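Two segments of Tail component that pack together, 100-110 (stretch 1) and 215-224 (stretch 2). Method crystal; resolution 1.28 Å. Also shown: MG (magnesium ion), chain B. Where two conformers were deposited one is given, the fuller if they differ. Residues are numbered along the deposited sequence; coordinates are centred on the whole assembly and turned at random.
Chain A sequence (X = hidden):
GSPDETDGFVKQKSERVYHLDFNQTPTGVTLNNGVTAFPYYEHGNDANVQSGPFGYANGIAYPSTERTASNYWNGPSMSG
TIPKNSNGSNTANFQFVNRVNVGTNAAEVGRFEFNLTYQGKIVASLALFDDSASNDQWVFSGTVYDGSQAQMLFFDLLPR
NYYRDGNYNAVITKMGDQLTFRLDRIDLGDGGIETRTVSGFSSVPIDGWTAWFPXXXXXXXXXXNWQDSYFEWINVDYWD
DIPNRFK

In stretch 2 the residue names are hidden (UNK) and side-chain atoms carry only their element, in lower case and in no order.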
ATOM      1  N   VAL A 100      -7.762  -6.103  -1.192  1.00 10.84           N
ATOM      2  CA  VAL A 100      -8.544  -5.415  -0.167  1.00 10.50           C
ATOM      3  C   VAL A 100     -10.019  -5.447  -0.552  1.00 11.64           C
ATOM      4  O   VAL A 100     -10.386  -5.662  -1.716  1.00 11.52           O
ATOM      5  CB  VAL A 100      -8.094  -3.929   0.016  1.00 11.78           C
ATOM      6  CG1 VAL A 100      -6.668  -3.843   0.562  1.00 11.93           C
ATOM      7  CG2 VAL A 100      -8.223  -3.130  -1.289  1.00 12.09           C
ATOM      8  N   ASN A 101     -10.867  -5.195   0.435  1.00 10.89           N
ATOM      9  CA  ASN A 101     -12.261  -4.916   0.203  1.00 10.46           C
ATOM     10  C   ASN A 101     -12.464  -3.561   0.880  1.00 12.07           C
ATOM     11  O   ASN A 101     -12.112  -3.385   2.050  1.00 11.92           O
ATOM     12  CB  ASN A 101     -13.156  -5.989   0.791  1.00 10.89           C
ATOM     13  CG  ASN A 101     -14.625  -5.742   0.508  1.00 11.77           C
ATOM     14  OD1 ASN A 101     -15.251  -6.420  -0.332  1.00 15.03           O
ATOM     15  ND2 ASN A 101     -15.216  -4.828   1.189  1.00 10.75           N
ATOM     16  N   VAL A 102     -12.973  -2.602   0.121  1.00 11.35           N
ATOM     17  CA  VAL A 102     -13.048  -1.277   0.681  1.00 12.65           C
ATOM     18  C   VAL A 102     -14.346  -0.624   0.252  1.00 15.29           C
ATOM     19  O   VAL A 102     -14.830  -0.851  -0.867  1.00 16.31           O
ATOM     20  CB  VAL A 102     -11.713  -0.493   0.352  1.00 17.20           C
ATOM     21  CG1 VAL A 102     -11.401  -0.409  -1.148  1.00 17.03           C
ATOM     22  CG2 VAL A 102     -11.649   0.870   1.043  1.00 17.50           C
ATOM     23  N   GLY A 103     -14.951   0.099   1.183  1.00 15.85           N
ATOM     24  CA  GLY A 103     -16.197   0.803   0.937  1.00 18.81           C
ATOM     25  C   GLY A 103     -16.220   2.068   1.751  1.00 22.28           C
ATOM     26  O   GLY A 103     -15.623   2.124   2.812  1.00 21.20           O
ATOM     27  N   THR A 104     -16.971   3.091   1.257  0.50 19.38           N
ATOM     28  CA  THR A 104     -17.018   4.342   2.005  0.50 17.95           C
ATOM     29  C   THR A 104     -18.406   4.985   1.872  0.50 21.62           C
ATOM     30  O   THR A 104     -19.303   4.500   1.157  0.50 21.29           O
ATOM     31  CB  THR A 104     -15.805   5.255   1.630  0.50 20.58           C
ATOM     32  OG1 THR A 104     -15.718   6.403   2.508  0.50 11.61           O
ATOM     33  CG2 THR A 104     -15.823   5.725   0.164  0.50 21.83           C
ATOM     34  N   ASN A 105     -18.458   6.138   2.489  1.00 19.13           N
ATOM     35  CA  ASN A 105     -19.715   6.883   2.573  1.00 20.44           C
ATOM     36  C   ASN A 105     -19.376   8.300   2.891  1.00 22.20           C
ATOM     37  O   ASN A 105     -18.214   8.653   3.148  1.00 19.77           O
ATOM     38  CB  ASN A 105     -20.824   6.327   3.486  1.00 22.44           C
ATOM     39  CG  ASN A 105     -21.497   5.015   3.242  1.00 66.86           C
ATOM     40  OD1 ASN A 105     -21.630   4.213   4.165  1.00 68.23           O
ATOM     41  ND2 ASN A 105     -22.204   4.903   2.128  1.00 58.66           N
ATOM     42  N   ALA A 106     -20.282   9.217   2.611  1.00 16.99           N
ATOM     43  CA  ALA A 106     -19.904  10.582   2.817  1.00 17.42           C
ATOM     44  C   ALA A 106     -19.237  10.849   4.153  1.00 18.56           C
ATOM     45  O   ALA A 106     -18.137  11.382   4.152  1.00 19.38           O
ATOM     46  CB  ALA A 106     -21.102  11.497   2.614  1.00 18.74           C
ATOM     47  N   ALA A 107     -19.817  10.376   5.266  1.00 15.49           N
ATOM     48  CA  ALA A 107     -19.322  10.710   6.599  1.00 15.10           C
ATOM     49  C   ALA A 107     -18.057   9.965   6.996  1.00 15.59           C
ATOM     50  O   ALA A 107     -17.405  10.326   7.969  1.00 17.70           O
ATOM     51  CB  ALA A 107     -20.418  10.467   7.635  1.00 17.12           C
ATOM     52  N   GLU A 108     -17.691   8.927   6.226  1.00 12.84           N
ATOM     53  CA  GLU A 108     -16.537   8.091   6.539  1.00 11.51           C
ATOM     54  C   GLU A 108     -15.245   8.660   6.004  1.00 13.28           C
ATOM     55  O   GLU A 108     -15.209   9.255   4.918  1.00 13.23           O
ATOM     56  CB  GLU A 108     -16.763   6.667   6.044  1.00 12.32           C
ATOM     57  CG  GLU A 108     -17.974   6.019   6.703  1.00 14.66           C
ATOM     58  CD  GLU A 108     -18.353   4.655   6.172  1.00 14.64           C
ATOM     59  OE1 GLU A 108     -17.653   4.113   5.297  1.00 15.07           O
ATOM     60  OE2 GLU A 108     -19.409   4.141   6.611  1.00 18.57           O
ATOM     61  N   VAL A 109     -14.152   8.407   6.757  1.00 11.81           N
ATOM     62  CA  VAL A 109     -12.802   8.859   6.430  1.00 11.14           C
ATOM     63  C   VAL A 109     -11.849   7.694   6.625  1.00 11.82           C
ATOM     64  O   VAL A 109     -11.914   6.997   7.653  1.00 12.37           O
ATOM     65  CB  VAL A 109     -12.405  10.083   7.306  1.00 13.64           C
ATOM     66  CG1 VAL A 109     -10.917  10.407   7.234  1.00 13.30           C
ATOM     67  CG2 VAL A 109     -13.244  11.307   6.932  1.00 14.20           C
ATOM     68  N   GLY A 110     -10.930   7.500   5.693  1.00 10.43           N
ATOM     69  CA  GLY A 110      -9.961   6.434   5.887  1.00 10.25           C
ATOM     70  C   GLY A 110      -8.885   6.508   4.845  1.00 10.33           C
ATOM     71  O   GLY A 110      -9.034   7.180   3.826  1.00 10.25           O
ATOM     72  N   UNK A 215      -7.103   5.791  10.380  1.00 11.18           N
ATOM     73  CA  UNK A 215      -8.222   6.720  10.396  1.00 12.15           C
ATOM     74  C   UNK A 215      -7.707   8.081  10.840  1.00 13.34           C
ATOM     75  O   UNK A 215      -6.541   8.219  11.221  1.00 13.39           O
ATOM     76  N   UNK A 216      -8.548   9.104  10.782  1.00 11.26           N
ATOM     77  CA  UNK A 216      -8.102  10.435  11.190  1.00 11.64           C
ATOM     78  C   UNK A 216      -8.940  10.921  12.352  1.00 15.48           C
ATOM     79  O   UNK A 216     -10.168  11.027  12.236  1.00 15.06           O
ATOM     80  c   UNK A 216      -6.258  12.962  10.376  1.00 12.71           C
ATOM     81  c   UNK A 216      -8.254  11.453  10.046  1.00 12.24           C
ATOM     82  c   UNK A 216      -5.676  14.168  10.763  1.00 13.18           C
ATOM     83  c   UNK A 216      -7.635  12.786  10.410  1.00 12.06           C
ATOM     84  c   UNK A 216      -8.416  13.833  10.863  1.00 12.82           C
ATOM     85  c   UNK A 216      -6.461  15.192  11.206  1.00 13.33           C
ATOM     86  c   UNK A 216      -7.831  15.047  11.233  1.00 14.76           C
ATOM     87  N   UNK A 217      -8.269  11.310  13.455  1.00 15.04           N
ATOM     88  CA  UNK A 217      -8.907  11.940  14.621  1.00 15.67           C
ATOM     89  C   UNK A 217     -10.095  11.100  15.109  1.00 18.52           C
ATOM     90  O   UNK A 217      -9.959   9.868  15.136  1.00 19.59           O
ATOM     91  o   UNK A 217      -9.815  14.070  15.371  1.00 16.98           O
ATOM     92  c   UNK A 217      -9.313  13.366  14.244  1.00 15.04           C
ATOM     93  N   UNK A 218     -11.265  11.734  15.344  1.00 17.76           N
ATOM     94  CA  UNK A 218     -12.501  11.081  15.797  1.00 19.32           C
ATOM     95  C   UNK A 218     -13.506  10.972  14.698  1.00 22.99           C
ATOM     96  O   UNK A 218     -14.703  10.899  14.963  1.00 22.77           O
ATOM     97  c   UNK A 218     -13.113  11.823  17.020  1.00 21.50           C
ATOM     98  o   UNK A 218     -13.337  13.790  15.699  1.00 27.08           O
ATOM     99  o   UNK A 218     -14.266  13.795  17.696  1.00 37.51           O
ATOM    100  c   UNK A 218     -13.622  13.227  16.777  1.00 30.25           C
ATOM    101  N   UNK A 219     -13.041  10.959  13.464  0.50 18.59           N
ATOM    102  CA  UNK A 219     -13.963  10.809  12.362  0.50 17.76           C
ATOM    103  C   UNK A 219     -14.288   9.348  12.204  0.50 18.59           C
ATOM    104  O   UNK A 219     -13.407   8.493  12.413  0.50 18.42           O
ATOM    105  c   UNK A 219     -13.329  11.346  11.088  0.50 18.36           C
ATOM    106  c   UNK A 219     -13.059  12.835  11.252  0.50 26.01           C
ATOM    107  n   UNK A 219     -11.494  13.072   9.507  0.50 19.66           N
ATOM    108  o   UNK A 219     -13.284  14.406   9.498  0.50 28.60           O
ATOM    109  c   UNK A 219     -12.632  13.485   9.996  0.50 34.62           C
ATOM    110  N   UNK A 220     -15.538   9.042  11.835  0.50 16.22           N
ATOM    111  CA  UNK A 220     -15.920   7.653  11.620  0.50 15.35           C
ATOM    112  C   UNK A 220     -15.127   7.061  10.468  0.50 15.20           C
ATOM    113  O   UNK A 220     -14.808   7.758   9.500  0.50 14.25           O
ATOM    114  c   UNK A 220     -21.598   7.365  11.308  0.50 76.96           C
ATOM    115  c   UNK A 220     -18.068   7.905  10.197  0.50 32.65           C
ATOM    116  n   UNK A 220     -22.091   6.398  10.549  0.50 65.24           N
ATOM    117  n   UNK A 220     -22.340   7.858  12.292  0.50 63.30           N
ATOM    118  c   UNK A 220     -19.472   7.340  10.050  0.50 46.00           C
ATOM    119  n   UNK A 220     -20.367   7.823  11.100  0.50 58.68           N
ATOM    120  c   UNK A 220     -17.434   7.441  11.488  0.50 21.25           C
ATOM    121  N   UNK A 221     -14.747   5.808  10.629  1.00 13.21           N
ATOM    122  CA  UNK A 221     -13.918   5.140   9.641  1.00 13.40           C
ATOM    123  C   UNK A 221     -14.655   4.555   8.475  1.00 14.19           C
ATOM    124  O   UNK A 221     -15.822   4.164   8.581  1.00 14.57           O
ATOM    125  N   UNK A 222     -13.945   4.397   7.380  1.00 11.99           N
ATOM    126  CA  UNK A 222     -14.474   3.682   6.241  1.00 11.49           C
ATOM    127  C   UNK A 222     -14.450   2.165   6.501  1.00 13.04           C
ATOM    128  O   UNK A 222     -13.934   1.724   7.537  1.00 13.11           O
ATOM    129  c   UNK A 222     -10.203   3.418   3.903  1.00 11.30           C
ATOM    130  c   UNK A 222     -11.745   4.543   2.407  1.00 11.74           C
ATOM    131  c   UNK A 222      -9.460   4.076   1.753  1.00 12.04           C
ATOM    132  c   UNK A 222     -11.473   3.067   5.710  1.00 11.28           C
ATOM    133  c   UNK A 222     -13.735   4.081   4.956  1.00 11.17           C
ATOM    134  c   UNK A 222      -9.173   3.474   2.951  1.00 10.63           C
ATOM    135  c   UNK A 222     -10.726   4.595   1.471  1.00 12.48           C
ATOM    136  n   UNK A 222     -10.211   2.898   5.172  1.00 10.90           N
ATOM    137  c   UNK A 222     -11.489   3.947   3.652  1.00 10.40           C
ATOM    138  c   UNK A 222     -12.284   3.716   4.814  1.00 10.10           C
ATOM    139  N   UNK A 223     -15.010   1.384   5.573  1.00 12.90           N
ATOM    140  CA  UNK A 223     -14.993  -0.073   5.719  1.00 12.35           C
ATOM    141  C   UNK A 223     -13.808  -0.599   4.952  1.00 13.66           C
ATOM    142  O   UNK A 223     -13.666  -0.341   3.765  1.00 13.95           O
ATOM    143  o   UNK A 223     -17.395  -0.285   5.950  1.00 15.90           O
ATOM    144  c   UNK A 223     -16.271  -0.692   5.180  1.00 14.83           C
ATOM    145  N   UNK A 224     -12.883  -1.271   5.659  1.00 12.13           N
ATOM    146  CA  UNK A 224     -11.670  -1.737   5.022  1.00 11.73           C
ATOM    147  C   UNK A 224     -11.248  -3.079   5.560  1.00 11.93           C
ATOM    148  O   UNK A 224     -11.236  -3.285   6.769  1.00 12.07           O
ATOM    149  c   UNK A 224      -9.205  -1.076   4.563  1.00 14.55           C
ATOM    150  c   UNK A 224      -9.257  -1.272   3.080  1.00 13.72           C
ATOM    151  c   UNK A 224     -10.537  -0.667   5.206  1.00 13.79           C
ATOM    152  c   UNK A 224     -10.322  -0.273   6.672  1.00 15.82           C
TER
HETATM  153 MG    MG B 301     -15.995  10.539   3.143  1.00 14.93          MG
HETATM  154  O   HOH W   1     -17.144  11.377  10.573  1.00 21.47           O
HETATM  155  O   HOH W   2     -18.713   1.736   4.626  1.00 17.58           O
HETATM  156  O   HOH W   3     -18.173   4.220   9.822  1.00 20.64           O
HETATM  157  O   HOH W   4     -11.228   8.120  10.203  1.00 14.92           O

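Position 215 carries no atom beyond its backbone, and its CA lies 4.8 Å from the CA of G110; it is G215. Position 216 has one carbon leading to a ring of six carbons, with no oxygen on the ring, which makes it F216. Its CB lies 4.0 Å from V109 CG1, while the ring leads away from stretch 1.

Position 217 bears one carbon and one oxygen and does not reach stretch 1; its lack of a further branch identifies S217. At 218 two carbons end in a pair of oxygens, a short carboxylate, hence D218, also out of contact. Position 219 has three carbons, the third holding one oxygen and one nitrogen: the amide of Q219. Its NE2 is 3.5 Å from V109 CG1, and its backbone N donates to F216 O (3.1 Å), closing a type II' turn that begins at F216.

Position 220 shows three carbons, a nitrogen, and a carbon carrying two more nitrogens, the guanidinium of R220. The aliphatic part does the packing: CG lies 3.4 Å from A107 O and CD 3.9 Å from E108 CG. Its backbone O accepts from V109 N at 2.9 Å. Position 221 again lacks side-chain atoms and is G221, whose CA approaches V109 O at 3.4 Å.

At 222 one carbon leads into fused five- and six-membered rings with eight carbons and one nitrogen, an indole, so W222. V102 CG2 sits over one face, 3.7 Å from the centroid of the six-membered ring defined by CD2, CE2, CE3, CZ2, CZ3 and CH2. G110 CA covers the opposite face, 3.5 Å from the centroid of the five-membered ring containing NE1. A side chain on G110 would run into CD1 of W222, so the bare glycine lets the indole lie flat against the backbone.

Position 223 has one carbon and one oxygen, S223. Water 2 joins its OG (2.8 Å) to E108 OE1 (2.7 Å). Position 224 has four carbons, forked at the first with one arm two carbons long: I224. Its CD1 reaches V102 CB at 3.8 Å.

The contact combines a short antiparallel pairing with a clamped indole. G103 N donates to S223 O and S223 N to G103 O, each at 2.9 Å, while V102 and I224 form the neighbouring non-hydrogen-bonded pair with their side chains on the same face. Farther along, water 4 links V109 O (2.9 Å) to F216 N (2.9 Å) and Q219 O (3.1 Å), tying the turn to stretch 1. Between these polar links, W222 fills the space between V102 and G110.

Stretch 2, residues 215-224: GFSDQRGWSI
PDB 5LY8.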